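Local coordinates for chitin binding protein (PDB 6IF7) that is an insecticidal, chitin-binding fern protein and possibly a copper-dependent lytic polysaccharide monooxygenase of family AA10, at residues P85-Y97 / G149-V163. Residues are numbered along the deposited sequence; the frame is centred on the assembly and turned at random.
Sequences PLPSGASSFPFRY and GTTPSGKSGSHLIYV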
ATOM      1  N   PRO A  85      -7.538  -6.262  10.248  1.00 28.31           N
ATOM      2  CA  PRO A  85      -7.808  -7.705  10.309  1.00 29.38           C
ATOM      3  C   PRO A  85      -8.374  -8.207   8.977  1.00 29.81           C
ATOM      4  O   PRO A  85      -9.241  -7.563   8.409  1.00 29.89           O
ATOM      5  CB  PRO A  85      -8.878  -7.826  11.411  1.00 30.58           C
ATOM      6  CG  PRO A  85      -8.669  -6.623  12.267  1.00 30.69           C
ATOM      7  CD  PRO A  85      -8.248  -5.531  11.323  1.00 29.02           C
ATOM      8  N   LEU A  86      -7.886  -9.348   8.507  1.00 31.09           N
ATOM      9  CA  LEU A  86      -8.204  -9.860   7.178  1.00 33.91           C
ATOM     10  C   LEU A  86      -8.288 -11.399   7.218  1.00 32.77           C
ATOM     11  O   LEU A  86      -7.384 -12.024   7.722  1.00 30.09           O
ATOM     12  CB  LEU A  86      -7.069  -9.414   6.236  1.00 36.29           C
ATOM     13  CG  LEU A  86      -7.180  -9.636   4.739  1.00 38.01           C
ATOM     14  CD1 LEU A  86      -8.557  -9.332   4.221  1.00 41.72           C
ATOM     15  CD2 LEU A  86      -6.167  -8.774   4.009  1.00 41.07           C
ATOM     16  N   PRO A  87      -9.371 -12.013   6.698  1.00 34.48           N
ATOM     17  CA  PRO A  87      -9.354 -13.493   6.638  1.00 33.06           C
ATOM     18  C   PRO A  87      -8.436 -14.053   5.545  1.00 30.70           C
ATOM     19  O   PRO A  87      -8.422 -13.548   4.418  1.00 30.08           O
ATOM     20  CB  PRO A  87     -10.816 -13.852   6.366  1.00 34.29           C
ATOM     21  CG  PRO A  87     -11.388 -12.636   5.746  1.00 35.33           C
ATOM     22  CD  PRO A  87     -10.725 -11.492   6.455  1.00 35.33           C
ATOM     23  N   SER A  88      -7.648 -15.056   5.930  1.00 28.82           N
ATOM     24  CA  SER A  88      -6.814 -15.844   5.040  1.00 28.47           C
ATOM     25  C   SER A  88      -7.682 -16.929   4.378  1.00 29.88           C
ATOM     26  O   SER A  88      -8.450 -17.567   5.071  1.00 31.18           O
ATOM     27  CB  SER A  88      -5.703 -16.496   5.867  1.00 27.13           C
ATOM     28  OG  SER A  88      -4.836 -17.261   5.058  1.00 26.70           O
ATOM     29  N   GLY A  89      -7.579 -17.124   3.059  1.00 29.31           N
ATOM     30  CA  GLY A  89      -8.386 -18.132   2.341  1.00 27.78           C
ATOM     31  C   GLY A  89      -9.869 -17.779   2.250  1.00 27.88           C
ATOM     32  O   GLY A  89     -10.728 -18.583   2.598  1.00 27.21           O
ATOM     33  N   ALA A  90     -10.174 -16.571   1.780  1.00 27.24           N
ATOM     34  CA  ALA A  90     -11.560 -16.116   1.610  1.00 25.92           C
ATOM     35  C   ALA A  90     -11.655 -15.235   0.399  1.00 26.83           C
ATOM     36  O   ALA A  90     -10.676 -14.576   0.031  1.00 25.34           O
ATOM     37  CB  ALA A  90     -12.049 -15.365   2.828  1.00 26.05           C
ATOM     38  N   SER A  91     -12.838 -15.223  -0.212  1.00 26.49           N
ATOM     39  CA  SER A  91     -13.061 -14.484  -1.459  1.00 28.71           C
ATOM     40  C   SER A  91     -13.966 -13.253  -1.326  1.00 28.15           C
ATOM     41  O   SER A  91     -14.186 -12.554  -2.306  1.00 27.29           O
ATOM     42  CB  SER A  91     -13.651 -15.438  -2.505  1.00 29.46           C
ATOM     43  OG  SER A  91     -14.866 -15.938  -2.007  1.00 30.64           O
ATOM     44  N   SER A  92     -14.495 -12.999  -0.132  1.00 28.15           N
ATOM     45  CA  SER A  92     -15.459 -11.934   0.075  1.00 29.47           C
ATOM     46  C   SER A  92     -14.912 -10.613   0.645  1.00 28.07           C
ATOM     47  O   SER A  92     -15.691  -9.676   0.881  1.00 24.18           O
ATOM     48  CB  SER A  92     -16.538 -12.450   1.013  1.00 32.93           C
ATOM     49  OG  SER A  92     -17.123 -13.592   0.429  1.00 37.32           O
ATOM     50  N   PHE A  93     -13.615 -10.498   0.908  1.00 26.85           N
ATOM     51  CA  PHE A  93     -13.169  -9.250   1.518  1.00 26.28           C
ATOM     52  C   PHE A  93     -13.423  -8.084   0.566  1.00 25.96           C
ATOM     53  O   PHE A  93     -13.067  -8.190  -0.610  1.00 25.72           O
ATOM     54  CB  PHE A  93     -11.731  -9.272   1.900  1.00 26.82           C
ATOM     55  CG  PHE A  93     -11.344  -8.104   2.741  1.00 28.45           C
ATOM     56  CD1 PHE A  93     -11.609  -8.103   4.100  1.00 27.74           C
ATOM     57  CD2 PHE A  93     -10.761  -6.966   2.164  1.00 28.83           C
ATOM     58  CE1 PHE A  93     -11.242  -7.016   4.884  1.00 28.54           C
ATOM     59  CE2 PHE A  93     -10.401  -5.873   2.949  1.00 27.89           C
ATOM     60  CZ  PHE A  93     -10.645  -5.902   4.306  1.00 27.33           C
ATOM     61  N   PRO A  94     -14.075  -6.993   1.058  1.00 25.54           N
ATOM     62  CA  PRO A  94     -14.364  -5.822   0.213  1.00 25.38           C
ATOM     63  C   PRO A  94     -13.146  -4.906   0.052  1.00 26.10           C
ATOM     64  O   PRO A  94     -13.009  -3.904   0.775  1.00 27.80           O
ATOM     65  CB  PRO A  94     -15.532  -5.130   0.940  1.00 24.32           C
ATOM     66  CG  PRO A  94     -15.388  -5.526   2.360  1.00 25.23           C
ATOM     67  CD  PRO A  94     -14.654  -6.842   2.416  1.00 25.03           C
ATOM     68  N   PHE A  95     -12.255  -5.272  -0.874  1.00 26.07           N
ATOM     69  CA  PHE A  95     -11.091  -4.440  -1.170  1.00 25.93           C
ATOM     70  C   PHE A  95     -11.541  -3.132  -1.839  1.00 27.21           C
ATOM     71  O   PHE A  95     -12.363  -3.143  -2.792  1.00 24.91           O
ATOM     72  CB  PHE A  95     -10.050  -5.125  -2.061  1.00 25.17           C
ATOM     73  CG  PHE A  95      -9.469  -6.388  -1.489  1.00 26.49           C
ATOM     74  CD1 PHE A  95      -8.450  -6.340  -0.542  1.00 26.38           C
ATOM     75  CD2 PHE A  95      -9.929  -7.643  -1.921  1.00 28.41           C
ATOM     76  CE1 PHE A  95      -7.899  -7.505  -0.023  1.00 26.16           C
ATOM     77  CE2 PHE A  95      -9.384  -8.808  -1.412  1.00 26.95           C
ATOM     78  CZ  PHE A  95      -8.375  -8.735  -0.463  1.00 27.14           C
ATOM     79  N   ARG A  96     -10.987  -2.015  -1.343  1.00 27.51           N
ATOM     80  CA  ARG A  96     -11.295  -0.683  -1.886  1.00 27.35           C
ATOM     81  C   ARG A  96     -10.021   0.107  -2.064  1.00 27.09           C
ATOM     82  O   ARG A  96      -9.182   0.097  -1.182  1.00 26.02           O
ATOM     83  CB  ARG A  96     -12.225   0.082  -0.954  1.00 26.78           C
ATOM     84  CG  ARG A  96     -13.520  -0.638  -0.610  1.00 26.96           C
ATOM     85  CD  ARG A  96     -14.497  -0.634  -1.763  1.00 28.15           C
ATOM     86  NE  ARG A  96     -15.746  -1.313  -1.390  1.00 28.36           N
ATOM     87  CZ  ARG A  96     -16.071  -2.592  -1.647  1.00 28.13           C
ATOM     88  NH1 ARG A  96     -15.262  -3.430  -2.319  1.00 27.64           N
ATOM     89  NH2 ARG A  96     -17.253  -3.044  -1.243  1.00 27.42           N
ATOM     90  N   TYR A  97      -9.892   0.773  -3.219  1.00 28.27           N
ATOM     91  CA  TYR A  97      -8.792   1.705  -3.528  1.00 26.93           C
ATOM     92  C   TYR A  97      -9.451   3.040  -3.811  1.00 26.09           C
ATOM     93  O   TYR A  97     -10.168   3.191  -4.824  1.00 25.25           O
ATOM     94  CB  TYR A  97      -7.997   1.242  -4.765  1.00 26.31           C
ATOM     95  CG  TYR A  97      -6.701   2.008  -5.010  1.00 27.54           C
ATOM     96  CD1 TYR A  97      -6.690   3.309  -5.519  1.00 26.94           C
ATOM     97  CD2 TYR A  97      -5.478   1.417  -4.730  1.00 28.54           C
ATOM     98  CE1 TYR A  97      -5.506   3.983  -5.713  1.00 27.14           C
ATOM     99  CE2 TYR A  97      -4.295   2.084  -4.933  1.00 27.65           C
ATOM    100  CZ  TYR A  97      -4.312   3.358  -5.415  1.00 28.13           C
ATOM    101  OH  TYR A  97      -3.089   3.964  -5.604  1.00 32.38           O
ATOM    102  N   GLY A 149     -11.155 -10.576  -4.918  1.00 25.77           N
ATOM    103  CA  GLY A 149     -10.160 -11.615  -5.037  1.00 26.13           C
ATOM    104  C   GLY A 149     -10.188 -12.521  -3.843  1.00 28.25           C
ATOM    105  O   GLY A 149     -10.829 -12.219  -2.834  1.00 29.57           O
ATOM    106  N   THR A 150      -9.484 -13.635  -3.971  1.00 28.61           N
ATOM    107  CA  THR A 150      -9.317 -14.590  -2.899  1.00 28.39           C
ATOM    108  C   THR A 150      -7.982 -14.283  -2.218  1.00 30.11           C
ATOM    109  O   THR A 150      -6.935 -14.186  -2.881  1.00 29.68           O
ATOM    110  CB  THR A 150      -9.385 -16.032  -3.431  1.00 29.32           C
ATOM    111  OG1 THR A 150     -10.684 -16.269  -3.977  1.00 24.39           O
ATOM    112  CG2 THR A 150      -9.140 -17.062  -2.303  1.00 29.92           C
ATOM    113  N   THR A 151      -8.035 -14.089  -0.899  1.00 29.50           N
ATOM    114  CA  THR A 151      -6.834 -13.948  -0.094  1.00 29.82           C
ATOM    115  C   THR A 151      -6.112 -15.281  -0.031  1.00 30.43           C
ATOM    116  O   THR A 151      -6.763 -16.334  -0.004  1.00 29.71           O
ATOM    117  CB  THR A 151      -7.171 -13.516   1.338  1.00 29.59           C
ATOM    118  OG1 THR A 151      -8.091 -14.449   1.927  1.00 26.70           O
ATOM    119  CG2 THR A 151      -7.781 -12.118   1.300  1.00 30.01           C
ATOM    120  N   PRO A 152      -4.769 -15.256  -0.009  1.00 32.84           N
ATOM    121  CA  PRO A 152      -4.067 -16.539   0.112  1.00 33.32           C
ATOM    122  C   PRO A 152      -4.342 -17.221   1.474  1.00 34.34           C
ATOM    123  O   PRO A 152      -4.597 -16.531   2.490  1.00 30.13           O
ATOM    124  CB  PRO A 152      -2.585 -16.151  -0.073  1.00 33.49           C
ATOM    125  CG  PRO A 152      -2.603 -14.753  -0.602  1.00 32.81           C
ATOM    126  CD  PRO A 152      -3.819 -14.127  -0.012  1.00 32.40           C
ATOM    127  N   SER A 153      -4.322 -18.555   1.479  1.00 38.55           N
ATOM    128  CA  SER A 153      -5.039 -19.324   2.511  1.00 42.70           C
ATOM    129  C   SER A 153      -4.268 -19.897   3.690  1.00 41.02           C
ATOM    130  O   SER A 153      -4.904 -20.287   4.677  1.00 48.08           O
ATOM    131  CB  SER A 153      -5.895 -20.436   1.878  1.00 45.05           C
ATOM    132  OG  SER A 153      -5.096 -21.255   1.072  1.00 50.26           O
ATOM    133  N   GLY A 154      -2.950 -19.937   3.671  1.00 35.84           N
ATOM    134  CA  GLY A 154      -2.271 -20.527   4.844  1.00 35.73           C
ATOM    135  C   GLY A 154      -1.602 -19.509   5.729  1.00 32.28           C
ATOM    136  O   GLY A 154      -0.500 -19.732   6.180  1.00 33.23           O
ATOM    137  N   LYS A 155      -2.255 -18.384   5.963  1.00 31.33           N
ATOM    138  CA  LYS A 155      -1.603 -17.232   6.573  1.00 30.90           C
ATOM    139  C   LYS A 155      -2.262 -16.871   7.887  1.00 27.93           C
ATOM    140  O   LYS A 155      -3.432 -17.050   8.037  1.00 25.89           O
ATOM    141  CB  LYS A 155      -1.705 -16.046   5.632  1.00 32.98           C
ATOM    142  CG  LYS A 155      -1.146 -16.325   4.245  1.00 35.43           C
ATOM    143  CD  LYS A 155      -0.962 -15.037   3.452  1.00 38.47           C
ATOM    144  CE  LYS A 155       0.223 -14.201   3.937  1.00 37.33           C
ATOM    145  NZ  LYS A 155       1.538 -14.860   3.731  1.00 36.85           N
ATOM    146  N   SER A 156      -1.483 -16.350   8.821  1.00 26.85           N
ATOM    147  CA  SER A 156      -2.006 -15.729  10.039  1.00 27.43           C
ATOM    148  C   SER A 156      -1.022 -14.674  10.560  1.00 26.89           C
ATOM    149  O   SER A 156       0.160 -14.707  10.243  1.00 25.90           O
ATOM    150  CB  SER A 156      -2.266 -16.791  11.097  1.00 28.53           C
ATOM    151  OG  SER A 156      -1.076 -17.499  11.339  1.00 30.31           O
ATOM    152  N   GLY A 157      -1.516 -13.719  11.329  1.00 26.25           N
ATOM    153  CA  GLY A 157      -0.643 -12.722  11.919  1.00 25.82           C
ATOM    154  C   GLY A 157      -0.299 -11.531  11.021  1.00 25.16           C
ATOM    155  O   GLY A 157      -0.905 -11.306   9.977  1.00 22.82           O
ATOM    156  N   SER A 158       0.710 -10.781  11.456  1.00 24.83           N
ATOM    157  CA  SER A 158       1.052  -9.495  10.871  1.00 26.38           C
ATOM    158  C   SER A 158       1.698  -9.665   9.506  1.00 25.50           C
ATOM    159  O   SER A 158       2.748 -10.263   9.394  1.00 24.39           O
ATOM    160  CB  SER A 158       2.011  -8.724  11.778  1.00 26.53           C
ATOM    161  OG  SER A 158       1.384  -8.468  13.013  1.00 26.97           O
ATOM    162  N   HIS A 159       1.039  -9.130   8.487  1.00 24.37           N
ATOM    163  CA  HIS A 159       1.513  -9.168   7.125  1.00 25.13           C
ATOM    164  C   HIS A 159       1.286  -7.804   6.482  1.00 24.90           C
ATOM    165  O   HIS A 159       0.774  -6.883   7.130  1.00 24.66           O
ATOM    166  CB  HIS A 159       0.808 -10.287   6.369  1.00 24.92           C
ATOM    167  CG  HIS A 159       1.389 -11.625   6.665  1.00 27.27           C
ATOM    168  ND1 HIS A 159       2.556 -12.075   6.079  1.00 28.43           N
ATOM    169  CD2 HIS A 159       1.006 -12.590   7.528  1.00 27.09           C
ATOM    170  CE1 HIS A 159       2.856 -13.265   6.563  1.00 26.98           C
ATOM    171  NE2 HIS A 159       1.929 -13.600   7.438  1.00 28.19           N
ATOM    172  N   LEU A 160       1.699  -7.687   5.225  1.00 23.76           N
ATOM    173  CA  LEU A 160       1.517  -6.476   4.476  1.00 24.41           C
ATOM    174  C   LEU A 160       1.001  -6.831   3.092  1.00 24.13           C
ATOM    175  O   LEU A 160       1.407  -7.836   2.492  1.00 24.30           O
ATOM    176  CB  LEU A 160       2.845  -5.702   4.451  1.00 25.44           C
ATOM    177  CG  LEU A 160       2.926  -4.402   3.663  1.00 26.52           C
ATOM    178  CD1 LEU A 160       3.849  -3.435   4.371  1.00 27.08           C
ATOM    179  CD2 LEU A 160       3.409  -4.617   2.228  1.00 27.45           C
ATOM    180  N   ILE A 161       0.100  -5.986   2.600  1.00 23.85           N
ATOM    181  CA  ILE A 161      -0.353  -6.035   1.238  1.00 24.24           C
ATOM    182  C   ILE A 161       0.214  -4.822   0.489  1.00 24.13           C
ATOM    183  O   ILE A 161       0.060  -3.672   0.926  1.00 23.92           O
ATOM    184  CB  ILE A 161      -1.871  -6.103   1.200  1.00 25.09           C
ATOM    185  CG1 ILE A 161      -2.290  -7.468   1.768  1.00 27.41           C
ATOM    186  CG2 ILE A 161      -2.389  -5.895  -0.213  1.00 25.70           C
ATOM    187  CD1 ILE A 161      -3.765  -7.630   1.958  1.00 29.93           C
ATOM    188  N   TYR A 162       0.895  -5.118  -0.615  1.00 23.11           N
ATOM    189  CA  TYR A 162       1.498  -4.133  -1.487  1.00 23.71           C
ATOM    190  C   TYR A 162       0.678  -4.085  -2.775  1.00 24.65           C
ATOM    191  O   TYR A 162       0.475  -5.111  -3.451  1.00 22.93           O
ATOM    192  CB  TYR A 162       2.929  -4.513  -1.800  1.00 24.50           C
ATOM    193  CG  TYR A 162       3.809  -3.400  -2.350  1.00 24.96           C
ATOM    194  CD1 TYR A 162       4.023  -2.226  -1.627  1.00 25.29           C
ATOM    195  CD2 TYR A 162       4.483  -3.553  -3.556  1.00 25.55           C
ATOM    196  CE1 TYR A 162       4.859  -1.217  -2.108  1.00 26.47           C
ATOM    197  CE2 TYR A 162       5.334  -2.565  -4.041  1.00 25.91           C
ATOM    198  CZ  TYR A 162       5.518  -1.395  -3.329  1.00 26.37           C
ATOM    199  OH  TYR A 162       6.365  -0.420  -3.829  1.00 27.91           O
ATOM    200  N   VAL A 163       0.173  -2.895  -3.078  1.00 23.90           N
ATOM    201  CA  VAL A 163      -0.630  -2.673  -4.273  1.00 23.71           C
ATOM    202  C   VAL A 163       0.112  -1.710  -5.183  1.00 23.49           C
ATOM    203  O   VAL A 163       0.510  -0.607  -4.764  1.00 22.62           O
ATOM    204  CB  VAL A 163      -2.051  -2.199  -3.914  1.00 23.65           C
ATOM    205  CG1 VAL A 163      -2.918  -2.034  -5.158  1.00 24.14           C
ATOM    206  CG2 VAL A 163      -2.676  -3.225  -2.989  1.00 24.00           C
TER
HETATM  207  O   HOH W   1     -11.358 -12.020  -0.151  1.00 26.10           O
HETATM  208  O   HOH W   2     -12.901 -10.180  -2.512  1.00 22.52           O
HETATM  209  O   HOH W   3      -0.970   1.683  -5.358  1.00 32.31           O
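The Phe95 ring meets Gly149 and Thr151 at its edge. Gly149 O lies in the ring plane, and Thr151 CG2 sits 3.9 Å from Phe95 CZ. Phe93 CD2 rests over one face of this ring, toward its rim. The Phe93 ring is itself held between Leu86 CD1 on one face and Pro94 CD on the other. Tyr97 meets Val163 CG1 obliquely, and a water in the plane of its ring links Tyr97 OH to Val163 O. Thr151 carries much of the polar part of the contact. Its OG1 lies between its own N and carbonyl carbon (chi1 56°), facing the 87-90 loop, while CG2 is turned to Phe95. Thr151 OG1 donates to Pro87 O at 2.7 Å and accepts from Ala90 N at 3.0 Å. Thr151 N returns a bond to Ala90 O, 2.8 Å long and fairly straight at 158°. A valine here would probably leave Pro87 O and Ala90 N without their shared hydroxyl, and the turn between them less firmly fixed. Ser88 OG, the second polar centre, donates to Pro152 O at 2.7 Å, in the carbonyl plane on a lone pair, and accepts from Lys155 N at 3.0 Å. Lys155 NZ turns elsewhere, to a salt bridge with Glu114. Ser153 CB packs tightly on Gly89 CA. Two waters join the 90-93 backbone to Gly149. Deeper in, Leu86 CD2 and Ile161 CD1 meet tip to tip at 3.4 Å, a tight fit. Val111 also touches Ile161, and Phe109 meets Phe95 edge-to-face. The loop joining strands 84-86 and 95-99 and the loop joining strands 144-147 and 159-167 both cross between two facing sheets here, and bind each other. These crossings belong to the immunoglobulin-like beta-sandwich of AA10 LPMOs.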